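Local coordinates for ferritin like protein (Caulobacter vibrioides, PDB 3HL1) that is of uncharacterised function but belongs to the ferritin-like helical-bundle family and probably binds metal, at residues A58-N63 with V199-D204; G17-E22 with P72-P77; A263-R268 with W308-V313; P27-V32 with A49-E54. All coordinates share one frame; numbering follows the deposited sequence. Where two conformers were deposited one is given.

Contact 1. Residues A58-N63 with V199-D204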
loop_
_atom_site.group_PDB
_atom_site.type_symbol
_atom_site.label_atom_id
_atom_site.label_comp_id
_atom_site.label_asym_id
_atom_site.label_seq_id
_atom_site.Cartn_x
_atom_site.Cartn_y
_atom_site.Cartn_z
ATOM N N ALA A 58 -4.374 0.489 4.590
ATOM C CA ALA A 58 -3.538 0.105 5.732
ATOM C C ALA A 58 -4.348 0.099 7.027
ATOM O O ALA A 58 -4.295 -0.869 7.800
ATOM C CB ALA A 58 -2.271 1.013 5.846
ATOM N N GLN A 59 -5.080 1.181 7.274
ATOM C CA GLN A 59 -5.963 1.281 8.427
ATOM C C GLN A 59 -7.004 0.150 8.504
ATOM O O GLN A 59 -7.250 -0.402 9.578
ATOM C CB GLN A 59 -6.681 2.642 8.426
ATOM C CG GLN A 59 -7.827 2.713 9.440
ATOM C CD GLN A 59 -8.467 4.066 9.503
ATOM O OE1 GLN A 59 -7.827 5.035 9.923
ATOM N NE2 GLN A 59 -9.742 4.150 9.086
ATOM N N LEU A 60 -7.606 -0.180 7.369
ATOM C CA LEU A 60 -8.649 -1.212 7.299
ATOM C C LEU A 60 -8.086 -2.559 7.595
ATOM O O LEU A 60 -8.734 -3.368 8.303
ATOM C CB LEU A 60 -9.345 -1.195 5.924
ATOM C CG LEU A 60 -10.116 0.118 5.585
ATOM C CD1 LEU A 60 -10.881 -0.054 4.266
ATOM C CD2 LEU A 60 -11.038 0.501 6.695
ATOM N N VAL A 61 -6.903 -2.841 7.057
ATOM C CA VAL A 61 -6.237 -4.081 7.358
ATOM C C VAL A 61 -5.934 -4.157 8.859
ATOM O O VAL A 61 -6.198 -5.161 9.468
ATOM C CB VAL A 61 -4.966 -4.350 6.504
ATOM C CG1 VAL A 61 -4.230 -5.592 7.047
ATOM C CG2 VAL A 61 -5.329 -4.581 5.029
ATOM N N SER A 62 -5.407 -3.086 9.450
ATOM C CA SER A 62 -5.171 -3.068 10.892
ATOM C C SER A 62 -6.473 -3.376 11.668
ATOM O O SER A 62 -6.492 -4.125 12.647
ATOM C CB SER A 62 -4.630 -1.703 11.347
ATOM O OG SER A 62 -4.412 -1.710 12.763
ATOM N N ASN A 63 -7.566 -2.768 11.246
ATOM C CA ASN A 63 -8.864 -2.980 11.895
ATOM C C ASN A 63 -9.351 -4.419 11.786
ATOM O O ASN A 63 -9.788 -5.001 12.781
ATOM C CB ASN A 63 -9.954 -2.002 11.327
ATOM C CG ASN A 63 -9.768 -0.594 11.810
ATOM O OD1 ASN A 63 -8.961 -0.328 12.729
ATOM N ND2 ASN A 63 -10.555 0.362 11.209
ATOM N N VAL A 199 -12.735 -5.644 3.535
ATOM C CA VAL A 199 -11.941 -6.236 2.432
ATOM C C VAL A 199 -12.463 -5.805 1.054
ATOM O O VAL A 199 -11.675 -5.471 0.161
ATOM C CB VAL A 199 -11.851 -7.763 2.509
ATOM C CG1 VAL A 199 -11.115 -8.346 1.269
ATOM C CG2 VAL A 199 -11.141 -8.185 3.787
ATOM N N ASP A 200 -13.786 -5.798 0.891
ATOM C CA ASP A 200 -14.434 -5.391 -0.380
ATOM C C ASP A 200 -14.133 -3.963 -0.780
ATOM O O ASP A 200 -13.818 -3.723 -1.910
ATOM C CB ASP A 200 -15.958 -5.613 -0.344
ATOM C CG ASP A 200 -16.325 -7.075 -0.564
ATOM O OD1 ASP A 200 -15.473 -7.853 -1.078
ATOM O OD2 ASP A 200 -17.453 -7.460 -0.214
ATOM N N ILE A 201 -14.162 -3.041 0.178
ATOM C CA ILE A 201 -13.732 -1.679 -0.059
ATOM C C ILE A 201 -12.293 -1.600 -0.539
ATOM O O ILE A 201 -12.019 -0.834 -1.428
ATOM C CB ILE A 201 -13.855 -0.805 1.221
ATOM C CG1 ILE A 201 -15.321 -0.603 1.616
ATOM C CG2 ILE A 201 -13.165 0.569 0.993
ATOM C CD1 ILE A 201 -15.519 -0.226 3.066
ATOM N N ILE A 202 -11.365 -2.361 0.079
ATOM C CA ILE A 202 -9.969 -2.377 -0.305
ATOM C C ILE A 202 -9.767 -2.853 -1.747
ATOM O O ILE A 202 -9.058 -2.216 -2.536
ATOM C CB ILE A 202 -9.116 -3.292 0.643
ATOM C CG1 ILE A 202 -9.056 -2.726 2.068
ATOM C CG2 ILE A 202 -7.690 -3.416 0.096
ATOM C CD1 ILE A 202 -8.468 -3.694 3.116
ATOM N N VAL A 203 -10.366 -3.996 -2.070
ATOM C CA VAL A 203 -10.205 -4.606 -3.384
ATOM C C VAL A 203 -10.919 -3.790 -4.487
ATOM O O VAL A 203 -10.347 -3.602 -5.563
ATOM C CB VAL A 203 -10.715 -6.031 -3.397
ATOM C CG1 VAL A 203 -10.628 -6.618 -4.816
ATOM C CG2 VAL A 203 -9.858 -6.881 -2.406
ATOM N N ASP A 204 -12.130 -3.309 -4.201
ATOM C CA ASP A 204 -12.887 -2.462 -5.139
ATOM C C ASP A 204 -12.096 -1.223 -5.520
ATOM O O ASP A 204 -12.155 -0.797 -6.656
ATOM C CB ASP A 204 -14.204 -1.948 -4.550
ATOM C CG ASP A 204 -15.266 -3.032 -4.369
ATOM O OD1 ASP A 204 -15.063 -4.181 -4.771
ATOM O OD2 ASP A 204 -16.305 -2.718 -3.764
#
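Leu60 and Ile202 lie alongside each other and run in opposite directions, each reaching toward the other's helix. The ethyl arm of Ile202 does most of the touching: its CD1 rests 3.9 Å from Leu60 CB, while Leu60 CD1 comes back along the arm to lie 3.9 Å from Ile202 CG1. Both side chains turn their first branch away from their own carbonyl carbon (chi1 -63° for Leu60, -66° for Ile202), which sends the two arms into the space between the helices. Val61 meets the end of the same arm from another direction, crossing it at about a right angle, with Val61 CG2 3.8 Å from Ile202 CD1. Ile201 comes in across Leu60 by its short branch, CG2 to Leu60 CD1 at 4.0 Å. No hydrogen bond joins the two segments. Tyr148 of helix 144-157 packs on both Val61 and Ile202, and the backbone O of Ile202 is hydrogen-bonded to an unidentified ligand, probably from the crystallisation liquor. The local axes approach to 10.0 Å and run nearly antiparallel, at 154°, joining helices 42-67 and 188-207 by the apolar helix-to-helix packing expected inside a ferritin-like bundle.

Contact 2. Residues G17-E22 with P72-P77; sequences GAIDLE and PTLSAP
Ile19 is the hub on which the extended chain of Pro72-Pro77 packs against the helix. Its CG2 methyl touches two partners, 4.0 Å from Pro72 CB and 3.8 Å from Leu74 CD2, and its CD1 reaches the proline ring again, at 4.0 Å from Pro72 CG. Both neighbours cross the isoleucine at about a right angle. The first torsion of Ile19, -143°, is well away from a staggered value, and with this rotation CG2 meets both Pro72 and Leu74. Leu74 does not aim straight at the helix from its backbone; the CD2 branch at its end makes the approach. This half of the contact is buried and wholly apolar.

The other half is polar and wetter. Asp20 is partly exposed, and its carboxylate comes near the loop where Thr73 and Ser75 are exposed; no direct hydrogen bond crosses the segments. Instead one water spans them, giving a proton to Asp20 OD1 at 2.6 Å and accepting from Ser75 N at 3.0 Å. Asp20 OD1 also receives Gln16 NE2, so two donors grip the same oxygen. Gln16 NE2 bonds to Thr73 O as well, tying helix and loop together one turn earlier.

Around this pairing, Phe284 touches both Ile19 and Leu74, helix 42-67 meets Ile19 through Val61 and Pro72 through Ser62, Ala65 and Asn66, and helix 261-283 takes Leu74 on Leu277 and Leu280, so the loop threads between helices 8-35 and 261-283.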
loop_
_atom_site.group_PDB
_atom_site.type_symbol
_atom_site.label_atom_id
_atom_site.label_comp_id
_atom_site.label_asym_id
_atom_site.label_seq_id
_atom_site.Cartn_x
_atom_site.Cartn_y
_atom_site.Cartn_z
ATOM N N GLY A 17 1.345 -9.547 6.122
ATOM C CA GLY A 17 1.745 -9.464 4.749
ATOM C C GLY A 17 0.950 -8.459 3.945
ATOM O O GLY A 17 1.527 -7.737 3.108
ATOM N N ALA A 18 -0.345 -8.418 4.188
ATOM C CA ALA A 18 -1.239 -7.498 3.495
ATOM C C ALA A 18 -0.883 -6.095 3.902
ATOM O O ALA A 18 -0.780 -5.219 3.050
ATOM C CB ALA A 18 -2.734 -7.836 3.771
ATOM N N ILE A 19 -0.655 -5.841 5.203
ATOM C CA ILE A 19 -0.301 -4.487 5.596
ATOM C C ILE A 19 1.073 -4.084 5.047
ATOM O O ILE A 19 1.250 -2.942 4.644
ATOM C CB ILE A 19 -0.493 -4.230 7.111
ATOM C CG1 ILE A 19 -1.014 -2.771 7.294
ATOM C CG2 ILE A 19 0.755 -4.494 7.783
ATOM C CD1 ILE A 19 -1.548 -2.451 8.603
ATOM N N ASP A 20 2.020 -5.024 4.989
ATOM C CA ASP A 20 3.365 -4.726 4.441
ATOM C C ASP A 20 3.270 -4.324 2.974
ATOM O O ASP A 20 3.950 -3.395 2.523
ATOM C CB ASP A 20 4.289 -5.914 4.563
ATOM C CG ASP A 20 4.739 -6.194 6.007
ATOM O OD1 ASP A 20 4.474 -5.416 6.906
ATOM O OD2 ASP A 20 5.288 -7.286 6.155
ATOM N N LEU A 21 2.387 -4.989 2.234
ATOM C CA LEU A 21 2.242 -4.696 0.813
ATOM C C LEU A 21 1.592 -3.349 0.648
ATOM O O LEU A 21 2.077 -2.500 -0.120
ATOM C CB LEU A 21 1.436 -5.787 0.093
ATOM C CG LEU A 21 1.147 -5.559 -1.428
ATOM C CD1 LEU A 21 2.359 -5.243 -2.278
ATOM C CD2 LEU A 21 0.508 -6.790 -1.983
ATOM N N GLU A 22 0.528 -3.075 1.414
ATOM C CA GLU A 22 -0.142 -1.747 1.300
ATOM C C GLU A 22 0.862 -0.633 1.632
ATOM O O GLU A 22 0.945 0.383 0.961
ATOM C CB GLU A 22 -1.396 -1.620 2.222
ATOM C CG GLU A 22 -2.495 -2.647 1.916
ATOM C CD GLU A 22 -3.264 -2.437 0.595
ATOM O OE1 GLU A 22 -3.252 -1.304 0.080
ATOM O OE2 GLU A 22 -3.950 -3.411 0.158
ATOM N N PRO A 72 -0.963 -5.391 13.858
ATOM C CA PRO A 72 0.215 -5.391 12.972
ATOM C C PRO A 72 1.295 -4.365 13.378
ATOM O O PRO A 72 1.031 -3.349 14.055
ATOM C CB PRO A 72 -0.345 -4.987 11.611
ATOM C CG PRO A 72 -1.826 -4.985 11.740
ATOM C CD PRO A 72 -2.163 -4.854 13.185
ATOM N N THR A 73 2.486 -4.600 12.899
ATOM C CA THR A 73 3.588 -3.673 13.158
ATOM C C THR A 73 4.183 -3.281 11.839
ATOM O O THR A 73 4.251 -4.060 10.908
ATOM C CB THR A 73 4.678 -4.355 14.003
ATOM O OG1 THR A 73 5.024 -5.569 13.335
ATOM C CG2 THR A 73 4.158 -4.743 15.264
ATOM N N LEU A 74 4.604 -2.047 11.722
ATOM C CA LEU A 74 5.141 -1.560 10.487
ATOM C C LEU A 74 6.604 -1.242 10.596
ATOM O O LEU A 74 7.051 -0.657 11.580
ATOM C CB LEU A 74 4.442 -0.280 10.080
ATOM C CG LEU A 74 2.956 -0.361 9.733
ATOM C CD1 LEU A 74 2.547 1.123 9.449
ATOM C CD2 LEU A 74 2.617 -1.255 8.616
ATOM N N SER A 75 7.343 -1.570 9.565
ATOM C CA SER A 75 8.729 -1.145 9.470
ATOM C C SER A 75 8.967 -0.581 8.085
ATOM O O SER A 75 8.163 -0.779 7.186
ATOM C CB SER A 75 9.675 -2.283 9.834
ATOM O OG SER A 75 9.385 -3.425 9.142
ATOM N N ALA A 76 10.064 0.130 7.908
ATOM C CA ALA A 76 10.345 0.773 6.625
ATOM C C ALA A 76 10.495 -0.263 5.485
ATOM O O ALA A 76 11.231 -1.238 5.604
ATOM C CB ALA A 76 11.592 1.709 6.746
ATOM N N PRO A 77 9.748 -0.072 4.379
ATOM C CA PRO A 77 9.852 -0.952 3.236
ATOM C C PRO A 77 11.185 -0.728 2.506
ATOM O O PRO A 77 11.815 0.361 2.641
ATOM C CB PRO A 77 8.671 -0.510 2.362
ATOM C CG PRO A 77 7.879 0.428 3.157
ATOM C CD PRO A 77 8.809 1.044 4.100
HETATM O O HOH W 1 5.812 -3.289 7.655
#

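Contact 3. Residues A263-R268 with W308-V313; sequences AEAQAR and WKLGAV
This is a helix-to-turn contact near the periphery of the molecule, its centre about 23 Å from the centre of the chain, where the start of helix 261-283 meets the chain as it leaves helix 292-309. One hydrogen bond and a small apolar patch hold it. The amide of Gln266 gives its NE2 proton to Val313 O at 2.8 Å, with an N-H...O angle of 160°. The acceptor lies almost in the amide plane of Gln266, only 7° out of it, while the donor is slightly tilted from the plane of the Val313 carbonyl. Gln266 leaves the helix with CG beside its backbone N and then runs extended (chi2 176°), which carries the amide across to the loop. On the way the stem passes Ala312, whose CB lies 4.1 Å from Gln266 CG and 3.9 Å from NE2.

Helix 292-309 closes with a Schellman motif at Gly311, which has positive phi and is the first residue to leave helical geometry, and the chain that leaves it carries the Val313 carbonyl to the glutamine. Backbone hydrogen bonds of Gly311 and Val313 with Val253 fasten this exit to a second loop. Gln266 NE2 also bonds to Thr254 O, so its two amide protons can serve carbonyls of two different loops.

On its exposed side, Leu310 sets its CD1 against Ala265 CB at 3.7 Å. Ala265 packs also on Ser306 and Cys307 of helix 292-309, continuing the pairing of the two helices back from the turn.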
loop_
_atom_site.group_PDB
_atom_site.type_symbol
_atom_site.label_atom_id
_atom_site.label_comp_id
_atom_site.label_asym_id
_atom_site.label_seq_id
_atom_site.Cartn_x
_atom_site.Cartn_y
_atom_site.Cartn_z
ATOM N N ALA A 263 21.487 15.078 0.451
ATOM C CA ALA A 263 21.681 13.965 1.379
ATOM C C ALA A 263 20.991 14.258 2.707
ATOM O O ALA A 263 20.399 13.399 3.294
ATOM C CB ALA A 263 23.164 13.711 1.613
ATOM N N GLU A 264 21.146 15.485 3.195
ATOM C CA GLU A 264 20.518 15.910 4.427
ATOM C C GLU A 264 19.018 15.951 4.325
ATOM O O GLU A 264 18.340 15.626 5.296
ATOM C CB GLU A 264 21.065 17.262 4.872
ATOM C CG GLU A 264 22.544 17.190 5.237
ATOM C CD GLU A 264 23.127 18.474 5.706
ATOM O OE1 GLU A 264 22.387 19.458 5.812
ATOM O OE2 GLU A 264 24.367 18.520 5.919
ATOM N N ALA A 265 18.486 16.249 3.141
ATOM C CA ALA A 265 17.048 16.142 2.868
ATOM C C ALA A 265 16.581 14.685 2.976
ATOM O O ALA A 265 15.537 14.390 3.602
ATOM C CB ALA A 265 16.698 16.770 1.462
ATOM N N GLN A 266 17.329 13.768 2.375
ATOM C CA GLN A 266 17.075 12.362 2.567
ATOM C C GLN A 266 17.104 11.970 4.027
ATOM O O GLN A 266 16.278 11.192 4.466
ATOM C CB GLN A 266 18.062 11.506 1.759
ATOM C CG GLN A 266 17.864 11.580 0.280
ATOM C CD GLN A 266 18.915 10.801 -0.515
ATOM O OE1 GLN A 266 20.049 10.596 -0.062
ATOM N NE2 GLN A 266 18.515 10.305 -1.677
ATOM N N ALA A 267 18.113 12.432 4.767
ATOM C CA ALA A 267 18.239 12.023 6.149
ATOM C C ALA A 267 17.031 12.474 6.945
ATOM O O ALA A 267 16.562 11.747 7.811
ATOM C CB ALA A 267 19.489 12.542 6.776
ATOM N N ARG A 268 16.561 13.694 6.671
ATOM C CA ARG A 268 15.371 14.202 7.352
ATOM C C ARG A 268 14.125 13.347 7.053
ATOM O O ARG A 268 13.331 13.029 7.953
ATOM C CB ARG A 268 15.180 15.656 7.018
ATOM C CG ARG A 268 13.836 16.135 7.316
ATOM C CD ARG A 268 13.666 17.571 7.005
ATOM N NE ARG A 268 12.414 17.916 7.642
ATOM C CZ ARG A 268 12.276 18.575 8.784
ATOM N NH1 ARG A 268 13.336 19.089 9.433
ATOM N NH2 ARG A 268 11.037 18.760 9.249
ATOM N N TRP A 308 13.260 16.032 -3.864
ATOM C CA TRP A 308 13.200 16.260 -5.290
ATOM C C TRP A 308 13.681 17.637 -5.724
ATOM O O TRP A 308 14.452 17.763 -6.699
ATOM C CB TRP A 308 11.767 16.056 -5.793
ATOM C CG TRP A 308 11.391 14.639 -6.010
ATOM C CD1 TRP A 308 10.325 14.017 -5.475
ATOM C CD2 TRP A 308 12.014 13.712 -6.882
ATOM N NE1 TRP A 308 10.219 12.733 -5.974
ATOM C CE2 TRP A 308 11.266 12.514 -6.820
ATOM C CE3 TRP A 308 13.143 13.752 -7.702
ATOM C CZ2 TRP A 308 11.609 11.388 -7.540
ATOM C CZ3 TRP A 308 13.479 12.621 -8.445
ATOM C CH2 TRP A 308 12.724 11.459 -8.358
ATOM N N LYS A 309 13.211 18.669 -5.034
ATOM C CA LYS A 309 13.669 20.005 -5.319
ATOM C C LYS A 309 15.191 20.166 -5.194
ATOM O O LYS A 309 15.767 20.979 -5.912
ATOM C CB LYS A 309 12.990 20.995 -4.406
ATOM C CG LYS A 309 11.561 21.333 -4.820
ATOM C CD LYS A 309 10.938 22.213 -3.742
ATOM C CE LYS A 309 10.060 23.303 -4.225
ATOM N NZ LYS A 309 9.452 23.105 -5.557
ATOM N N LEU A 310 15.819 19.431 -4.281
ATOM C CA LEU A 310 17.273 19.441 -4.119
ATOM C C LEU A 310 18.025 18.478 -5.022
ATOM O O LEU A 310 19.238 18.376 -4.925
ATOM C CB LEU A 310 17.672 19.242 -2.649
ATOM C CG LEU A 310 17.232 20.381 -1.738
ATOM C CD1 LEU A 310 17.185 20.034 -0.275
ATOM C CD2 LEU A 310 18.052 21.676 -1.987
ATOM N N GLY A 311 17.338 17.780 -5.917
ATOM C CA GLY A 311 18.005 16.836 -6.815
ATOM C C GLY A 311 18.375 15.499 -6.177
ATOM O O GLY A 311 19.258 14.829 -6.651
ATOM N N ALA A 312 17.661 15.101 -5.120
ATOM C CA ALA A 312 17.846 13.814 -4.471
ATOM C C ALA A 312 16.533 13.021 -4.603
ATOM O O ALA A 312 15.467 13.501 -4.235
ATOM C CB ALA A 312 18.162 13.991 -3.001
ATOM N N VAL A 313 16.624 11.792 -5.077
ATOM C CA VAL A 313 15.462 10.920 -5.083
ATOM C C VAL A 313 15.116 10.628 -3.623
ATOM O O VAL A 313 15.989 10.246 -2.828
ATOM C CB VAL A 313 15.727 9.584 -5.818
ATOM C CG1 VAL A 313 14.431 8.741 -5.834
ATOM C CG2 VAL A 313 16.271 9.851 -7.255
#

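Contact 4. Residues P27-V32 with A49-E54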
loop_
_atom_site.group_PDB
_atom_site.type_symbol
_atom_site.label_atom_id
_atom_site.label_comp_id
_atom_site.label_asym_id
_atom_site.label_seq_id
_atom_site.Cartn_x
_atom_site.Cartn_y
_atom_site.Cartn_z
ATOM N N PRO A 27 5.229 4.860 0.065
ATOM C CA PRO A 27 6.412 5.583 -0.402
ATOM C C PRO A 27 6.664 5.517 -1.900
ATOM O O PRO A 27 7.118 6.508 -2.468
ATOM C CB PRO A 27 7.567 4.983 0.431
ATOM C CG PRO A 27 6.909 4.439 1.648
ATOM C CD PRO A 27 5.594 3.889 1.120
ATOM N N TYR A 28 6.324 4.387 -2.555
ATOM C CA TYR A 28 6.440 4.266 -3.991
ATOM C C TYR A 28 5.610 5.339 -4.721
ATOM O O TYR A 28 6.156 6.034 -5.537
ATOM C CB TYR A 28 6.067 2.846 -4.492
ATOM C CG TYR A 28 6.657 2.513 -5.844
ATOM C CD1 TYR A 28 5.989 2.881 -7.022
ATOM C CD2 TYR A 28 7.912 1.873 -5.959
ATOM C CE1 TYR A 28 6.543 2.604 -8.278
ATOM C CE2 TYR A 28 8.474 1.592 -7.218
ATOM C CZ TYR A 28 7.772 1.957 -8.354
ATOM O OH TYR A 28 8.314 1.745 -9.543
ATOM N N TYR A 29 4.320 5.399 -4.458
ATOM C CA TYR A 29 3.410 6.323 -5.058
ATOM C C TYR A 29 3.733 7.757 -4.657
ATOM O O TYR A 29 3.588 8.656 -5.453
ATOM C CB TYR A 29 1.965 6.021 -4.656
ATOM C CG TYR A 29 1.345 4.744 -5.196
ATOM C CD1 TYR A 29 2.110 3.753 -5.843
ATOM C CD2 TYR A 29 0.028 4.420 -4.848
ATOM C CE1 TYR A 29 1.533 2.570 -6.277
ATOM C CE2 TYR A 29 -0.535 3.192 -5.218
ATOM C CZ TYR A 29 0.201 2.282 -5.942
ATOM O OH TYR A 29 -0.374 1.052 -6.292
ATOM N N LEU A 30 4.089 7.982 -3.398
ATOM C CA LEU A 30 4.406 9.324 -2.923
ATOM C C LEU A 30 5.620 9.893 -3.638
ATOM O O LEU A 30 5.656 11.094 -3.998
ATOM C CB LEU A 30 4.664 9.342 -1.405
ATOM C CG LEU A 30 3.435 9.304 -0.474
ATOM C CD1 LEU A 30 3.882 9.072 1.014
ATOM C CD2 LEU A 30 2.519 10.566 -0.680
ATOM N N THR A 31 6.625 9.044 -3.822
ATOM C CA THR A 31 7.866 9.401 -4.530
ATOM C C THR A 31 7.565 9.836 -5.965
ATOM O O THR A 31 8.040 10.889 -6.379
ATOM C CB THR A 31 8.906 8.271 -4.449
ATOM O OG1 THR A 31 9.168 8.033 -3.060
ATOM C CG2 THR A 31 10.218 8.694 -5.185
ATOM N N VAL A 32 6.723 9.078 -6.670
ATOM C CA VAL A 32 6.224 9.489 -8.020
ATOM C C VAL A 32 5.435 10.772 -7.945
ATOM O O VAL A 32 5.683 11.681 -8.724
ATOM C CB VAL A 32 5.378 8.371 -8.678
ATOM C CG1 VAL A 32 4.701 8.834 -9.997
ATOM C CG2 VAL A 32 6.278 7.139 -8.834
ATOM N N ALA A 49 -4.957 10.964 -4.932
ATOM C CA ALA A 49 -6.157 10.329 -4.422
ATOM C C ALA A 49 -5.858 8.848 -4.133
ATOM O O ALA A 49 -6.270 8.313 -3.091
ATOM C CB ALA A 49 -7.349 10.505 -5.406
ATOM N N ALA A 50 -5.080 8.211 -5.016
ATOM C CA ALA A 50 -4.699 6.805 -4.845
ATOM C C ALA A 50 -3.874 6.554 -3.595
ATOM O O ALA A 50 -4.083 5.567 -2.884
ATOM C CB ALA A 50 -3.907 6.261 -6.095
ATOM N N VAL A 51 -2.940 7.442 -3.321
ATOM C CA VAL A 51 -2.077 7.396 -2.126
ATOM C C VAL A 51 -2.920 7.422 -0.851
ATOM O O VAL A 51 -2.727 6.657 0.101
ATOM C CB VAL A 51 -1.135 8.618 -2.022
ATOM C CG1 VAL A 51 -0.572 8.747 -0.574
ATOM C CG2 VAL A 51 -0.020 8.511 -3.019
ATOM N N TYR A 52 -3.877 8.336 -0.827
ATOM C CA TYR A 52 -4.786 8.474 0.288
ATOM C C TYR A 52 -5.606 7.203 0.470
ATOM O O TYR A 52 -5.840 6.792 1.586
ATOM C CB TYR A 52 -5.732 9.678 0.100
ATOM C CG TYR A 52 -5.044 11.053 0.124
ATOM C CD1 TYR A 52 -3.727 11.218 0.591
ATOM C CD2 TYR A 52 -5.723 12.193 -0.302
ATOM C CE1 TYR A 52 -3.105 12.472 0.613
ATOM C CE2 TYR A 52 -5.117 13.468 -0.263
ATOM C CZ TYR A 52 -3.816 13.592 0.202
ATOM O OH TYR A 52 -3.230 14.839 0.228
ATOM N N GLN A 53 -6.024 6.573 -0.627
ATOM C CA GLN A 53 -6.714 5.290 -0.541
ATOM C C GLN A 53 -5.820 4.173 -0.016
ATOM O O GLN A 53 -6.280 3.301 0.743
ATOM C CB GLN A 53 -7.317 4.899 -1.878
ATOM C CG GLN A 53 -8.386 5.886 -2.278
ATOM C CD GLN A 53 -9.244 5.382 -3.414
ATOM O OE1 GLN A 53 -8.786 4.632 -4.285
ATOM N NE2 GLN A 53 -10.496 5.785 -3.406
ATOM N N GLU A 54 -4.548 4.188 -0.376
ATOM C CA GLU A 54 -3.631 3.162 0.174
ATOM C C GLU A 54 -3.528 3.275 1.676
ATOM O O GLU A 54 -3.488 2.269 2.356
ATOM C CB GLU A 54 -2.228 3.248 -0.459
ATOM C CG GLU A 54 -2.187 2.880 -1.909
ATOM C CD GLU A 54 -2.606 1.412 -2.139
ATOM O OE1 GLU A 54 -1.864 0.494 -1.776
ATOM O OE2 GLU A 54 -3.683 1.182 -2.671
#
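Two successive helices of the ferritin-like bundle, 8-35 and 42-67, pair here as a helical hairpin, and the contact centres on Tyr29 and Leu30 against Val51 and Glu54. Val51 is modelled in two conformers, so the detail of its methyl contacts is less certain. In the conformer described, Val51 meets both Tyr29 and Leu30: its CG2 lies 3.6 Å from Tyr29 CB, at the edge of the phenol ring and near its plane, while CG1 meets Leu30 CD2 at 3.6 Å. Leu30 comes across the valine at about a right angle.

The local axes approach to 9.6 Å and run at 160°, so the hairpin is close to antiparallel, as expected of consecutive helices in this fold. Further along, Glu54 sets CG 3.7 Å from Tyr29 CE2, and the bend at its second torsion then turns the carboxylate; ring and carboxylate planes stand 50° apart. The polar ends go to other partners: Glu54 OE1 to Thr25 OG1, Glu54 OE2 to an unidentified ligand that may mark a pocket, and Tyr29 OH to Glu122.

Helix 8-35 is kinked at Pro27, whose nitrogen has no bond to the preceding turn. Pro27 O takes two donors from opposite faces of its carbonyl plane, Thr31 N at 2.9 Å and Thr31 OG1 at 2.6 Å.

Three of the four contacts gather on helices 8-35 and 42-67 inside the ferritin-like range. Contacts 2 and 4 share helix 8-35, contacts 1 and 4 share helix 42-67, and their centres lie 13 to 16 Å apart. Along the chain contact 4 is nested within the loop closed by contact 2, while contacts 1 and 2 interlock. Glu22 of contact 2 comes close to Glu54 of contact 4, and each is hydrogen-bonded to an unidentified ligand, as is Ile202 O in contact 1, consistent with a shared pocket. Contact 3 comes last, its centre about 32 Å from that of contact 1, yet Trp308 reaches Thr31 of contact 4 through a probable hydrogen bond, joining the C-terminal helices to the bundle.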